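Local coordinates for hypothetical protein yiiM (Escherichia coli, PDB 1O65), which is of unknown function but carries a MOSC domain and may, like relatives, bind molybdenum and act as an oxidoreductase, at residues 66-80 / 147-160. Sequence-based numbering, arbitrary orientation.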
# COMPACT_ATOMS: atom_id res chain seq x y z
N ASP A 66 9.77 -0.54 6.39
CA ASP A 66 8.31 -0.55 6.32
C ASP A 66 7.74 -0.20 4.95
O ASP A 66 6.52 -0.21 4.82
CB ASP A 66 7.72 0.47 7.32
CG ASP A 66 7.93 0.01 8.75
OD1 ASP A 66 7.96 -1.21 9.00
OD2 ASP A 66 8.08 0.88 9.63
N ARG A 67 8.55 0.18 3.97
CA ARG A 67 7.98 0.53 2.66
C ARG A 67 8.80 -0.09 1.54
O ARG A 67 9.03 0.49 0.49
CB ARG A 67 7.83 2.04 2.50
CG ARG A 67 9.03 2.88 2.89
CD ARG A 67 8.67 4.38 2.95
NE ARG A 67 9.66 5.08 3.80
CZ ARG A 67 10.90 5.29 3.40
NH1 ARG A 67 11.32 4.90 2.21
NH2 ARG A 67 11.76 5.89 4.21
N ALA A 68 9.23 -1.32 1.78
CA ALA A 68 10.03 -2.08 0.84
C ALA A 68 9.27 -2.37 -0.45
O ALA A 68 9.90 -2.40 -1.52
CB ALA A 68 10.47 -3.37 1.52
N LEU A 69 7.96 -2.60 -0.39
CA LEU A 69 7.13 -2.93 -1.52
C LEU A 69 5.79 -2.18 -1.54
O LEU A 69 5.09 -2.11 -0.53
CB LEU A 69 6.77 -4.42 -1.53
CG LEU A 69 7.84 -5.44 -1.88
CD1 LEU A 69 7.50 -6.80 -1.29
CD2 LEU A 69 8.05 -5.57 -3.39
N CYS A 70 5.39 -1.72 -2.71
CA CYS A 70 4.16 -0.96 -2.89
C CYS A 70 3.17 -1.78 -3.73
O CYS A 70 3.58 -2.29 -4.78
CB CYS A 70 4.47 0.36 -3.61
SG CYS A 70 2.97 1.32 -4.04
N HIS A 71 1.93 -1.88 -3.32
CA HIS A 71 0.95 -2.67 -4.04
C HIS A 71 -0.18 -1.79 -4.58
O HIS A 71 -0.68 -0.96 -3.82
CB HIS A 71 0.29 -3.68 -3.05
CG HIS A 71 -0.41 -4.81 -3.73
ND1 HIS A 71 -0.06 -6.14 -3.50
CD2 HIS A 71 -1.39 -4.82 -4.66
CE1 HIS A 71 -0.81 -6.91 -4.27
NE2 HIS A 71 -1.62 -6.15 -4.97
N TYR A 72 -0.63 -2.00 -5.81
CA TYR A 72 -1.81 -1.24 -6.28
C TYR A 72 -2.74 -2.19 -7.03
O TYR A 72 -2.37 -2.96 -7.93
CB TYR A 72 -1.46 -0.02 -7.09
CG TYR A 72 -2.54 1.05 -7.15
CD1 TYR A 72 -2.85 1.82 -6.04
CD2 TYR A 72 -3.24 1.30 -8.33
CE1 TYR A 72 -3.82 2.80 -6.07
CE2 TYR A 72 -4.21 2.28 -8.37
CZ TYR A 72 -4.50 3.03 -7.24
OH TYR A 72 -5.48 4.00 -7.29
N PRO A 73 -3.98 -2.24 -6.57
CA PRO A 73 -4.95 -3.13 -7.21
C PRO A 73 -5.27 -2.64 -8.61
O PRO A 73 -5.62 -1.45 -8.80
CB PRO A 73 -6.16 -3.08 -6.30
CG PRO A 73 -5.66 -2.53 -4.99
CD PRO A 73 -4.49 -1.65 -5.32
N ARG A 74 -5.18 -3.53 -9.60
CA ARG A 74 -5.61 -3.16 -10.95
C ARG A 74 -7.09 -2.78 -10.97
O ARG A 74 -7.48 -2.01 -11.87
CB ARG A 74 -5.38 -4.25 -12.00
CG ARG A 74 -3.91 -4.48 -12.35
CD ARG A 74 -3.74 -5.30 -13.63
NE ARG A 74 -4.01 -6.70 -13.35
CZ ARG A 74 -3.30 -7.69 -12.86
NH1 ARG A 74 -2.04 -7.56 -12.48
NH2 ARG A 74 -3.84 -8.92 -12.74
N GLU A 75 -7.94 -3.29 -10.08
CA GLU A 75 -9.34 -2.85 -10.06
C GLU A 75 -9.46 -1.32 -10.10
O GLU A 75 -10.32 -0.79 -10.82
CB GLU A 75 -10.05 -3.37 -8.81
CG GLU A 75 -10.29 -4.85 -8.70
CD GLU A 75 -9.16 -5.74 -8.26
OE1 GLU A 75 -7.97 -5.35 -8.25
OE2 GLU A 75 -9.45 -6.94 -7.92
N HIS A 76 -8.57 -0.55 -9.46
CA HIS A 76 -8.70 0.89 -9.43
C HIS A 76 -8.48 1.59 -10.75
O HIS A 76 -8.89 2.74 -10.88
CB HIS A 76 -7.82 1.55 -8.36
CG HIS A 76 -8.01 1.03 -6.98
ND1 HIS A 76 -9.22 0.55 -6.52
CD2 HIS A 76 -7.13 0.90 -5.95
CE1 HIS A 76 -9.08 0.12 -5.28
NE2 HIS A 76 -7.82 0.34 -4.91
N TYR A 77 -7.77 1.00 -11.69
CA TYR A 77 -7.57 1.62 -13.00
C TYR A 77 -8.90 1.72 -13.74
O TYR A 77 -9.15 2.71 -14.45
CB TYR A 77 -6.52 0.86 -13.84
CG TYR A 77 -5.12 1.03 -13.28
CD1 TYR A 77 -4.61 2.30 -13.03
CD2 TYR A 77 -4.33 -0.07 -12.92
CE1 TYR A 77 -3.34 2.47 -12.52
CE2 TYR A 77 -3.07 0.09 -12.39
CZ TYR A 77 -2.58 1.37 -12.20
OH TYR A 77 -1.33 1.57 -11.68
N LEU A 78 -9.75 0.70 -13.61
CA LEU A 78 -11.09 0.78 -14.21
C LEU A 78 -11.77 2.06 -13.70
O LEU A 78 -12.25 2.89 -14.47
CB LEU A 78 -11.94 -0.42 -13.80
CG LEU A 78 -11.43 -1.79 -14.29
CD1 LEU A 78 -12.25 -2.90 -13.63
CD2 LEU A 78 -11.52 -1.87 -15.81
N TYR A 79 -11.81 2.23 -12.37
CA TYR A 79 -12.40 3.43 -11.81
C TYR A 79 -11.75 4.70 -12.34
O TYR A 79 -12.44 5.66 -12.73
CB TYR A 79 -12.35 3.40 -10.28
CG TYR A 79 -12.84 4.70 -9.65
CD1 TYR A 79 -14.17 4.91 -9.38
CD2 TYR A 79 -11.94 5.70 -9.34
CE1 TYR A 79 -14.59 6.11 -8.82
CE2 TYR A 79 -12.35 6.88 -8.77
CZ TYR A 79 -13.67 7.09 -8.52
OH TYR A 79 -14.08 8.28 -7.96
N TRP A 80 -10.42 4.79 -12.37
CA TRP A 80 -9.79 6.03 -12.85
C TRP A 80 -10.04 6.29 -14.32
O TRP A 80 -10.37 7.43 -14.68
CB TRP A 80 -8.31 6.10 -12.51
CG TRP A 80 -8.04 6.07 -11.03
CD1 TRP A 80 -7.28 5.16 -10.37
CD2 TRP A 80 -8.55 6.97 -10.03
NE1 TRP A 80 -7.29 5.43 -9.03
CE2 TRP A 80 -8.05 6.54 -8.79
CE3 TRP A 80 -9.36 8.10 -10.07
CZ2 TRP A 80 -8.33 7.21 -7.59
CZ3 TRP A 80 -9.63 8.78 -8.88
CH2 TRP A 80 -9.12 8.33 -7.65
N LEU A 147 -8.12 12.99 -4.57
CA LEU A 147 -9.05 11.97 -5.06
C LEU A 147 -8.68 10.61 -4.50
O LEU A 147 -9.54 9.97 -3.89
CB LEU A 147 -9.09 12.01 -6.58
CG LEU A 147 -10.27 12.62 -7.32
CD1 LEU A 147 -11.10 13.62 -6.53
CD2 LEU A 147 -9.75 13.32 -8.59
N MET A 148 -7.44 10.13 -4.64
CA MET A 148 -7.08 8.83 -4.08
C MET A 148 -7.42 8.75 -2.59
O MET A 148 -8.07 7.80 -2.14
CB MET A 148 -5.61 8.46 -4.21
CG MET A 148 -4.99 8.54 -5.57
SD MET A 148 -3.23 8.19 -5.53
CE MET A 148 -3.19 6.55 -4.82
N GLN A 149 -6.96 9.75 -1.82
CA GLN A 149 -7.23 9.74 -0.38
C GLN A 149 -8.73 9.74 -0.06
O GLN A 149 -9.17 8.97 0.83
CB GLN A 149 -6.51 10.89 0.32
CG GLN A 149 -6.57 10.78 1.85
CD GLN A 149 -6.02 12.06 2.46
OE1 GLN A 149 -4.81 12.27 2.53
NE2 GLN A 149 -6.93 12.94 2.86
N ASN A 150 -9.51 10.54 -0.75
CA ASN A 150 -10.95 10.60 -0.54
C ASN A 150 -11.68 9.30 -0.85
O ASN A 150 -12.56 8.87 -0.13
CB ASN A 150 -11.57 11.72 -1.37
CG ASN A 150 -11.30 13.12 -0.89
OD1 ASN A 150 -10.71 13.37 0.16
ND2 ASN A 150 -11.74 14.12 -1.68
N THR A 151 -11.29 8.58 -1.91
CA THR A 151 -12.00 7.35 -2.28
C THR A 151 -11.46 6.15 -1.52
O THR A 151 -12.05 5.08 -1.45
CB THR A 151 -11.84 7.11 -3.79
OG1 THR A 151 -10.42 7.00 -4.09
CG2 THR A 151 -12.49 8.24 -4.56
N GLY A 152 -10.25 6.33 -0.98
CA GLY A 152 -9.61 5.22 -0.25
C GLY A 152 -8.90 4.30 -1.21
O GLY A 152 -8.34 3.29 -0.79
N LYS A 153 -8.85 4.64 -2.50
CA LYS A 153 -8.20 3.80 -3.51
C LYS A 153 -6.71 4.10 -3.51
O LYS A 153 -6.19 4.68 -4.47
CB LYS A 153 -8.82 4.07 -4.89
CG LYS A 153 -10.34 3.83 -4.88
CD LYS A 153 -10.93 4.15 -6.26
CE LYS A 153 -12.44 4.32 -6.22
NZ LYS A 153 -13.14 3.02 -6.11
N VAL A 154 -6.02 3.60 -2.47
CA VAL A 154 -4.61 3.97 -2.31
C VAL A 154 -3.65 2.82 -2.40
O VAL A 154 -2.48 3.04 -2.75
CB VAL A 154 -4.44 4.69 -0.95
CG1 VAL A 154 -5.36 5.89 -0.84
CG2 VAL A 154 -4.73 3.72 0.21
N GLY A 155 -4.11 1.58 -2.21
CA GLY A 155 -3.08 0.51 -2.25
C GLY A 155 -2.40 0.47 -0.87
O GLY A 155 -2.86 1.10 0.07
N TRP A 156 -1.36 -0.34 -0.73
CA TRP A 156 -0.72 -0.51 0.57
C TRP A 156 0.75 -0.90 0.43
O TRP A 156 1.19 -1.32 -0.63
CB TRP A 156 -1.46 -1.60 1.36
CG TRP A 156 -1.58 -2.87 0.59
CD1 TRP A 156 -0.69 -3.91 0.54
CD2 TRP A 156 -2.67 -3.23 -0.27
NE1 TRP A 156 -1.18 -4.90 -0.28
CE2 TRP A 156 -2.38 -4.50 -0.80
CE3 TRP A 156 -3.86 -2.60 -0.66
CZ2 TRP A 156 -3.22 -5.15 -1.71
CZ3 TRP A 156 -4.69 -3.23 -1.56
CH2 TRP A 156 -4.37 -4.49 -2.07
N LEU A 157 1.50 -0.81 1.54
CA LEU A 157 2.92 -1.13 1.44
C LEU A 157 3.20 -2.40 2.23
O LEU A 157 2.33 -2.78 3.02
CB LEU A 157 3.78 0.02 1.97
CG LEU A 157 3.51 1.41 1.43
CD1 LEU A 157 4.35 2.47 2.10
CD2 LEU A 157 3.72 1.43 -0.10
N TYR A 158 4.36 -3.00 2.03
CA TYR A 158 4.71 -4.17 2.81
C TYR A 158 6.09 -4.01 3.48
O TYR A 158 6.92 -3.27 2.97
CB TYR A 158 4.84 -5.42 1.94
CG TYR A 158 3.64 -5.91 1.21
CD1 TYR A 158 3.33 -5.44 -0.07
CD2 TYR A 158 2.81 -6.87 1.76
CE1 TYR A 158 2.23 -5.90 -0.76
CE2 TYR A 158 1.71 -7.36 1.06
CZ TYR A 158 1.42 -6.86 -0.18
OH TYR A 158 0.35 -7.31 -0.90
N SER A 159 6.24 -4.67 4.63
CA SER A 159 7.58 -4.78 5.22
C SER A 159 8.05 -6.18 4.80
O SER A 159 7.22 -7.06 4.50
CB SER A 159 7.65 -4.65 6.72
OG SER A 159 6.84 -5.61 7.36
N VAL A 160 9.35 -6.37 4.70
CA VAL A 160 9.83 -7.70 4.29
C VAL A 160 10.18 -8.48 5.54
O VAL A 160 11.10 -8.13 6.25
CB VAL A 160 10.98 -7.56 3.28
CG1 VAL A 160 11.68 -8.88 3.02
CG2 VAL A 160 10.41 -7.04 1.94
O HOH W 1 -0.33 2.03 -3.68
O HOH W 2 -11.96 0.98 -7.53
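His71 and Trp156 face each other as a hydrogen-bonded pair of antiparallel strands 69-73 and 156-160, whose axes approach to 4.7 Å. His71 N gives Trp156 O a bond of 2.8 Å (153° at the hydrogen), and Trp156 N returns a longer one to His71 O. Ala68 and Leu69 both oppose Tyr158, a classic beta bulge; Tyr158 N reaches Leu69 O at 2.8 Å.

Trp156, His71 and Tyr158 form an aromatic cluster. With CG of Trp156 wedged between backbone N and carbonyl carbon (chi1 53°), its six-membered ring lies over one face of the His71 ring as an offset stack, the centroids 4.5 Å apart and the planes at 25°. Tyr158 OH joins both rings: it meets His71 ND1 at 2.9 Å and accepts a nearly straight, in-plane bond from Trp156 NE1. Were Trp156 an alanine, His71 would probably lose its stacking partner and the Tyr158 hydroxyl its indole donor.

A second polar relay runs through Tyr72: its OH accepts from Trp80 NE1 and donates to Lys153 O at 3.0 Å, approaching from above the carbonyl plane. Lys153 lays CB over His76 and CE over Tyr79; its NZ, 4.1 Å from the Tyr79 centroid, makes a cation-pi contact.

Within the MOSC fold, strand 69-73 also pairs in parallel with strand 100-102, where Thr102 OG1 is hydrogen-bonded to His71 NE2, while strand 121-128 flanks 156-160; helix 75-83 packs on the C-terminal part of helix 144-151, Trp80 CH2 against Leu147 CB and CZ2 against Met148 CG.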